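Local coordinates for protein putative isochorismatase (Burkholderia xenovorans, PDB 3OQP) that probably acts as a hydrolase of the isochorismatase family, using a catalytic triad on a substrate that is not yet established, at residues Asn16-Thr20 / Gly21-Ile25; Leu91-Ala94 / Phe95-Thr98; Glu159-His162 / Arg163-Val167. All coordinates share one frame; numbering follows the deposited sequence. Where two conformers were deposited one is given.

Contact 1. Residues Asn16-Thr20 / Gly21-Ile25; sequences NEYVT and GDLPI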
loop_
_atom_site.group_PDB
_atom_site.type_symbol
_atom_site.label_atom_id
_atom_site.label_comp_id
_atom_site.label_asym_id
_atom_site.label_seq_id
_atom_site.Cartn_x
_atom_site.Cartn_y
_atom_site.Cartn_z
ATOM N N ASN A 16 -12.725 5.025 -18.719
ATOM C CA ASN A 16 -13.024 3.997 -19.685
ATOM C C ASN A 16 -11.928 2.987 -19.888
ATOM O O ASN A 16 -12.249 1.820 -20.204
ATOM C CB ASN A 16 -13.347 4.627 -21.045
ATOM C CG ASN A 16 -14.646 5.386 -21.043
ATOM O OD1 ASN A 16 -15.585 4.986 -20.348
ATOM N ND2 ASN A 16 -14.719 6.476 -21.831
ATOM N N GLU A 17 -10.673 3.319 -19.618
ATOM C CA GLU A 17 -9.547 2.439 -19.781
ATOM C C GLU A 17 -9.760 1.143 -19.022
ATOM O O GLU A 17 -9.313 0.071 -19.449
ATOM C CB GLU A 17 -8.239 3.080 -19.263
ATOM C CG GLU A 17 -7.013 2.488 -19.813
ATOM C CD GLU A 17 -6.847 2.899 -21.288
ATOM O OE1 GLU A 17 -6.383 4.061 -21.558
ATOM O OE2 GLU A 17 -7.181 2.056 -22.169
ATOM N N TYR A 18 -10.386 1.256 -17.832
ATOM C CA TYR A 18 -10.656 0.151 -16.958
ATOM C C TYR A 18 -11.838 -0.744 -17.377
ATOM O O TYR A 18 -12.027 -1.859 -16.836
ATOM C CB TYR A 18 -10.918 0.632 -15.524
ATOM C CG TYR A 18 -9.672 1.131 -14.827
ATOM C CD1 TYR A 18 -8.590 0.303 -14.647
ATOM C CD2 TYR A 18 -9.568 2.463 -14.366
ATOM C CE1 TYR A 18 -7.431 0.738 -13.990
ATOM C CE2 TYR A 18 -8.440 2.863 -13.624
ATOM C CZ TYR A 18 -7.354 2.028 -13.512
ATOM O OH TYR A 18 -6.242 2.414 -12.809
ATOM N N VAL A 19 -12.647 -0.288 -18.300
ATOM C CA VAL A 19 -13.884 -0.921 -18.671
ATOM C C VAL A 19 -13.840 -1.400 -20.102
ATOM O O VAL A 19 -13.811 -2.596 -20.378
ATOM C CB VAL A 19 -15.064 0.018 -18.396
ATOM C CG1 VAL A 19 -16.384 -0.713 -18.632
ATOM C CG2 VAL A 19 -15.042 0.580 -16.960
ATOM N N THR A 20 -13.785 -0.461 -21.028
ATOM C CA THR A 20 -13.740 -0.750 -22.466
ATOM C C THR A 20 -12.348 -0.694 -23.041
ATOM O O THR A 20 -12.145 -1.093 -24.194
ATOM C CB THR A 20 -14.641 0.229 -23.213
ATOM O OG1 THR A 20 -14.218 1.567 -22.949
ATOM C CG2 THR A 20 -16.146 0.009 -22.798
ATOM N N GLY A 21 -11.364 -0.215 -22.260
ATOM C CA GLY A 21 -10.024 -0.023 -22.739
ATOM C C GLY A 21 -9.048 -1.127 -22.438
ATOM O O GLY A 21 -9.436 -2.314 -22.325
ATOM N N ASP A 22 -7.756 -0.787 -22.343
ATOM C CA ASP A 22 -6.719 -1.808 -22.278
ATOM C C ASP A 22 -6.128 -2.091 -20.918
ATOM O O ASP A 22 -5.086 -2.733 -20.829
ATOM C CB ASP A 22 -5.627 -1.609 -23.309
ATOM C CG ASP A 22 -5.641 -2.709 -24.319
ATOM O OD1 ASP A 22 -5.273 -3.860 -23.960
ATOM O OD2 ASP A 22 -6.083 -2.427 -25.452
ATOM N N LEU A 23 -6.844 -1.705 -19.864
ATOM C CA LEU A 23 -6.481 -2.150 -18.511
ATOM C C LEU A 23 -7.724 -2.686 -17.831
ATOM O O LEU A 23 -8.198 -2.122 -16.871
ATOM C CB LEU A 23 -5.813 -1.006 -17.757
ATOM C CG LEU A 23 -5.164 -1.335 -16.400
ATOM C CD1 LEU A 23 -4.099 -2.414 -16.538
ATOM C CD2 LEU A 23 -4.560 -0.034 -15.804
ATOM N N PRO A 24 -8.243 -3.827 -18.315
ATOM C CA PRO A 24 -9.575 -4.162 -17.884
ATOM C C PRO A 24 -9.635 -4.730 -16.482
ATOM O O PRO A 24 -8.977 -5.725 -16.168
ATOM C CB PRO A 24 -10.041 -5.188 -18.920
ATOM C CG PRO A 24 -8.924 -5.573 -19.627
ATOM C CD PRO A 24 -7.798 -4.642 -19.449
ATOM N N ILE A 25 -10.441 -4.102 -15.646
ATOM C CA ILE A 25 -10.683 -4.633 -14.300
ATOM C C ILE A 25 -11.266 -6.059 -14.370
ATOM O O ILE A 25 -12.230 -6.282 -15.134
ATOM C CB ILE A 25 -11.619 -3.685 -13.541
ATOM C CG1 ILE A 25 -10.977 -2.334 -13.275
ATOM C CG2 ILE A 25 -12.120 -4.350 -12.253
ATOM C CD1 ILE A 25 -9.788 -2.345 -12.288
HETATM O O HOH W 1 -12.967 -4.567 -17.300
HETATM O O HOH W 2 -11.772 -3.801 -22.128
#
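Asn16 O meets Gly21 N at 3.0 Å where the chain leaves a short helix-like turn. The same oxygen also takes the N-H groups of Val19 and Thr20, so three backbone donors crowd on one carbonyl and tie the turn tightly. The amide end of Asn16 is turned away and bonds Asn70. Glu17 reaches forward on both its backbone and its side chain. Its chain leaves with CG anti to the backbone N (chi1 -159°) and bends at chi2, about the CB-CG bond, which brings OE2 back to Asp22 N at 2.9 Å along an almost straight N-H (174°), received on the anti lone pair. The other carboxylate oxygen, OE1, accepts from Phe65 N, so both oxygens are held and the group is fixed in rotation. Glu17 O receives Leu23 N at 3.1 Å. Tyr18 lies alongside Leu23, both side chains pointing the same way: ring atom CE1 touches Leu23 CD2 at 3.5 Å. The carbonyl of Leu23 comes to the ring's edge, its O 3.3 Å from Tyr18 CD1, and the same O is met by the CA-H of Tyr18. Ile25 crosses this side chain at a slant, CG1 lying 3.7 Å from Tyr18 CB, while Ile25 N bonds Tyr18 O at 3.0 Å and a water joins the carbonyls of the two residues. A second water spans Val19 O and Gly21 O. Val19 itself packs on helix 30-47. This compact loop follows strand 7-12 of the parallel sheet in an alpha/beta fold; Tyr18, whose ring also meets those of Phe65 and Tyr117, lies beside a bound tetraethylene glycol that may mark a pocket.

Contact 2. Residues Leu91-Ala94 / Phe95-Thr98; sequences LPSA and FTGT
The ring of Phe95 has Ser93 OG at its edge, in the ring plane, with CD2 as the nearest ring atom at 4.0 Å. Around the ring pack Leu100, Ala101 and Leu104 of helix 100-105 and Thr126 and His129 of helix 124-132, which wedge it between the two helices. The serine oxygen does more than border the ring: it accepts Phe95 N at 3.0 Å with an N-H angle of 159°. It lies there because OG stands anti to the backbone N of Ser93 (chi1 173°), swung forward along the chain. The stronger polar partner of the hydroxyl is His129 ND1, so this oxygen links the loop to helix 124-132. Beyond Phe95 the chain folds back in a type II turn, Phe95 to Thr98, closed by Thr98 N to Phe95 O. The hydroxyl of Thr98 donates to Ala94 O at 2.7 Å, in the carbonyl plane and on a lone pair, and in turn takes the N-H of Leu100 at the start of helix 100-105. Leu91 and Thr96 meet methyl to methyl, CD1 to CG2 at 3.8 Å, their side chains crossing at about a right angle. A water donates to both Ser93 O and Thr96 O, at 2.8 and 2.7 Å, and bridges the bend. His132 of the second subunit bonds Ser93 N and packs on Leu91 and Thr96, making this an interface loop as well. Ser93 OG with Phe95 N makes an ST turn, followed directly by the type II beta turn; together they lead the chain from edge strand 85-89 into helix 100-105.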
loop_
_atom_site.group_PDB
_atom_site.type_symbol
_atom_site.label_atom_id
_atom_site.label_comp_id
_atom_site.label_asym_id
_atom_site.label_seq_id
_atom_site.Cartn_x
_atom_site.Cartn_y
_atom_site.Cartn_z
ATOM N N LEU A 91 -0.067 10.656 -10.578
ATOM C CA LEU A 91 0.585 9.750 -9.669
ATOM C C LEU A 91 -0.502 8.877 -9.042
ATOM O O LEU A 91 -1.656 9.248 -9.099
ATOM C CB LEU A 91 1.278 10.521 -8.508
ATOM C CG LEU A 91 2.464 11.379 -8.901
ATOM C CD1 LEU A 91 2.867 12.247 -7.730
ATOM C CD2 LEU A 91 3.599 10.470 -9.362
ATOM N N PRO A 92 -0.127 7.741 -8.425
ATOM C CA PRO A 92 -1.141 6.913 -7.785
ATOM C C PRO A 92 -1.995 7.620 -6.737
ATOM O O PRO A 92 -3.232 7.576 -6.809
ATOM C CB PRO A 92 -0.324 5.732 -7.217
ATOM C CG PRO A 92 0.876 5.695 -8.166
ATOM C CD PRO A 92 1.202 7.105 -8.469
ATOM N N SER A 93 -1.355 8.388 -5.860
ATOM C CA SER A 93 -2.095 9.052 -4.802
ATOM C C SER A 93 -2.787 10.345 -5.298
ATOM O O SER A 93 -2.201 11.181 -5.979
ATOM C CB SER A 93 -1.174 9.471 -3.680
ATOM O OG SER A 93 -1.896 10.267 -2.737
ATOM N N ALA A 94 -4.060 10.499 -4.939
ATOM C CA ALA A 94 -4.871 11.662 -5.234
ATOM C C ALA A 94 -4.494 12.856 -4.355
ATOM O O ALA A 94 -4.913 13.975 -4.658
ATOM C CB ALA A 94 -6.341 11.349 -5.059
ATOM N N PHE A 95 -3.626 12.672 -3.360
ATOM C CA PHE A 95 -3.195 13.784 -2.513
ATOM C C PHE A 95 -1.970 14.529 -2.987
ATOM O O PHE A 95 -1.897 15.723 -2.772
ATOM C CB PHE A 95 -2.892 13.252 -1.101
ATOM C CG PHE A 95 -4.117 12.924 -0.256
ATOM C CD1 PHE A 95 -4.775 13.924 0.423
ATOM C CD2 PHE A 95 -4.601 11.649 -0.166
ATOM C CE1 PHE A 95 -5.881 13.662 1.203
ATOM C CE2 PHE A 95 -5.737 11.351 0.618
ATOM C CZ PHE A 95 -6.356 12.335 1.308
ATOM N N THR A 96 -1.000 13.815 -3.513
ATOM C CA THR A 96 0.314 14.433 -3.751
ATOM C C THR A 96 0.297 15.589 -4.714
ATOM O O THR A 96 -0.001 15.442 -5.864
ATOM C CB THR A 96 1.354 13.413 -4.218
ATOM O OG1 THR A 96 1.353 12.315 -3.299
ATOM C CG2 THR A 96 2.766 14.000 -4.406
ATOM N N GLY A 97 0.548 16.749 -4.134
ATOM C CA GLY A 97 0.627 17.977 -4.822
ATOM C C GLY A 97 -0.707 18.600 -5.190
ATOM O O GLY A 97 -0.693 19.631 -5.852
ATOM N N THR A 98 -1.830 17.978 -4.809
ATOM C CA THR A 98 -3.167 18.427 -5.246
ATOM C C THR A 98 -3.819 19.294 -4.188
ATOM O O THR A 98 -3.239 19.516 -3.111
ATOM C CB THR A 98 -4.069 17.225 -5.572
ATOM O OG1 THR A 98 -4.503 16.619 -4.346
ATOM C CG2 THR A 98 -3.348 16.166 -6.491
HETATM O O HOH W 3 -1.095 13.364 -7.237
#

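Contact 3. Residues Glu159-His162 / Arg163-Val167; sequences EEIH and RVFSV
Glu159 to Ser166 run as regular alpha-helix, the N-H groups of Arg163, Val164, Phe165 and Ser166 each bonding the carbonyl four residues back. One turn apart on the surface of the helix, Glu159 and Arg163 form a two-pronged salt bridge: NE meets OE2 at 2.8 Å and NH2 meets OE1 at 3.1 Å. The guanidinium comes side-on, nearly coplanar with the carboxylate (planes 21° apart), and both oxygens are met on their syn sides. Two bends bring the groups together, at chi2 of the glutamate (-77°) and at chi3 of the arginine (46°). Ser166 turns OG back onto His162 O at 2.8 Å from above the carbonyl plane, while its N-H approaches from the opposite face, so two donors grip one oxygen. That hydroxyl also sits over one face of the His162 ring, near its rim. The ring is buried and held through its nitrogens, ND1 by Thr119 and NE2 by His141 O. Ile161 and Phe165 lie side by side, CG2 to CD1 at 4.0 Å. Helix 158-173 comes between strands 154-156 and 175-177 along the chain and lines the subunit interface: Phe165 stacks on Phe165 of the second subunit, Val164 packs on its counterpart there, and Glu160 OE2 forms a salt bridge with Arg163 NH2 of the second subunit, Arg163 NH2 the reciprocal one with Glu160 OE2 of that subunit.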
loop_
_atom_site.group_PDB
_atom_site.type_symbol
_atom_site.label_atom_id
_atom_site.label_comp_id
_atom_site.label_asym_id
_atom_site.label_seq_id
_atom_site.Cartn_x
_atom_site.Cartn_y
_atom_site.Cartn_z
ATOM N N GLU A 159 -8.293 -11.497 -8.314
ATOM C CA GLU A 159 -8.961 -11.871 -7.097
ATOM C C GLU A 159 -7.972 -11.888 -5.929
ATOM O O GLU A 159 -8.280 -11.418 -4.837
ATOM C CB GLU A 159 -9.653 -13.237 -7.240
ATOM C CG GLU A 159 -10.530 -13.648 -6.032
ATOM C CD GLU A 159 -9.763 -14.147 -4.821
ATOM O OE1 GLU A 159 -8.615 -14.681 -4.941
ATOM O OE2 GLU A 159 -10.371 -14.082 -3.712
ATOM N N GLU A 160 -6.789 -12.439 -6.142
ATOM C CA GLU A 160 -5.808 -12.536 -5.057
ATOM C C GLU A 160 -5.386 -11.114 -4.648
ATOM O O GLU A 160 -5.276 -10.788 -3.471
ATOM C CB GLU A 160 -4.561 -13.316 -5.453
ATOM C CG GLU A 160 -4.684 -14.788 -5.528
ATOM C CD GLU A 160 -3.428 -15.456 -6.042
ATOM O OE1 GLU A 160 -2.827 -14.954 -7.046
ATOM O OE2 GLU A 160 -3.067 -16.515 -5.481
ATOM N N ILE A 161 -5.122 -10.259 -5.626
ATOM C CA ILE A 161 -4.683 -8.882 -5.335
ATOM C C ILE A 161 -5.786 -8.160 -4.527
ATOM O O ILE A 161 -5.503 -7.522 -3.526
ATOM C CB ILE A 161 -4.271 -8.110 -6.589
ATOM C CG1 ILE A 161 -3.064 -8.781 -7.226
ATOM C CG2 ILE A 161 -4.014 -6.611 -6.242
ATOM C CD1 ILE A 161 -2.622 -8.204 -8.538
ATOM N N HIS A 162 -7.009 -8.165 -5.023
ATOM C CA HIS A 162 -8.084 -7.461 -4.394
ATOM C C HIS A 162 -8.385 -7.964 -3.007
ATOM O O HIS A 162 -8.592 -7.190 -2.083
ATOM C CB HIS A 162 -9.331 -7.490 -5.280
ATOM C CG HIS A 162 -10.496 -6.733 -4.735
ATOM N ND1 HIS A 162 -10.603 -5.360 -4.805
ATOM C CD2 HIS A 162 -11.614 -7.183 -4.133
ATOM C CE1 HIS A 162 -11.768 -5.014 -4.274
ATOM N NE2 HIS A 162 -12.401 -6.097 -3.867
ATOM N N ARG A 163 -8.378 -9.283 -2.863
ATOM C CA ARG A 163 -8.583 -9.899 -1.561
ATOM C C ARG A 163 -7.479 -9.553 -0.559
ATOM O O ARG A 163 -7.764 -9.190 0.611
ATOM C CB ARG A 163 -8.778 -11.402 -1.658
ATOM C CG ARG A 163 -8.908 -12.113 -0.327
ATOM C CD ARG A 163 -9.450 -13.553 -0.359
ATOM N NE ARG A 163 -8.776 -14.296 -1.421
ATOM C CZ ARG A 163 -7.587 -14.879 -1.325
ATOM N NH1 ARG A 163 -6.936 -14.924 -0.187
ATOM N NH2 ARG A 163 -7.052 -15.446 -2.393
ATOM N N VAL A 164 -6.249 -9.766 -0.953
ATOM C CA VAL A 164 -5.112 -9.423 -0.115
ATOM C C VAL A 164 -5.237 -7.982 0.367
ATOM O O VAL A 164 -5.079 -7.689 1.510
ATOM C CB VAL A 164 -3.769 -9.743 -0.775
ATOM C CG1 VAL A 164 -2.648 -8.920 -0.123
ATOM C CG2 VAL A 164 -3.464 -11.244 -0.687
ATOM N N PHE A 165 -5.437 -7.049 -0.566
ATOM C CA PHE A 165 -5.521 -5.657 -0.191
ATOM C C PHE A 165 -6.722 -5.396 0.706
ATOM O O PHE A 165 -6.604 -4.655 1.687
ATOM C CB PHE A 165 -5.461 -4.707 -1.423
ATOM C CG PHE A 165 -4.065 -4.339 -1.817
ATOM C CD1 PHE A 165 -3.273 -5.209 -2.520
ATOM C CD2 PHE A 165 -3.558 -3.094 -1.438
ATOM C CE1 PHE A 165 -1.998 -4.888 -2.846
ATOM C CE2 PHE A 165 -2.285 -2.763 -1.793
ATOM C CZ PHE A 165 -1.509 -3.660 -2.478
ATOM N N SER A 166 -7.865 -6.033 0.455
ATOM C CA SER A 166 -9.030 -5.839 1.287
ATOM C C SER A 166 -8.763 -6.293 2.725
ATOM O O SER A 166 -9.107 -5.607 3.662
ATOM C CB SER A 166 -10.222 -6.638 0.738
ATOM O OG SER A 166 -10.630 -6.148 -0.529
ATOM N N VAL A 167 -8.128 -7.458 2.854
ATOM C CA VAL A 167 -7.802 -7.990 4.174
ATOM C C VAL A 167 -6.742 -7.173 4.941
ATOM O O VAL A 167 -6.868 -6.824 6.098
ATOM C CB VAL A 167 -7.418 -9.494 4.043
ATOM C CG1 VAL A 167 -6.911 -10.019 5.338
ATOM C CG2 VAL A 167 -8.645 -10.312 3.496
#

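In the fold
The three contacts come in series along the chain and all belong to the isochorismatase domain. Contact 1 follows strand 7-12, in the middle of the six-stranded parallel sheet, and leads toward helix 30-47; contact 2 follows the edge strand 85-89; contact 3 lies on helix 158-173, before the opposite edge strand 175-177. Their centres are 19 to 23 Å apart, with nearest atoms about 8 to 10 Å apart, so none touches another. Each reaches the second subunit, so the dimer interface draws on widely separated parts of the fold. Each also has a side chain within about 5 Å of a bound tetraethylene glycol, probably from the crystallisation liquor, though such molecules often mark pockets.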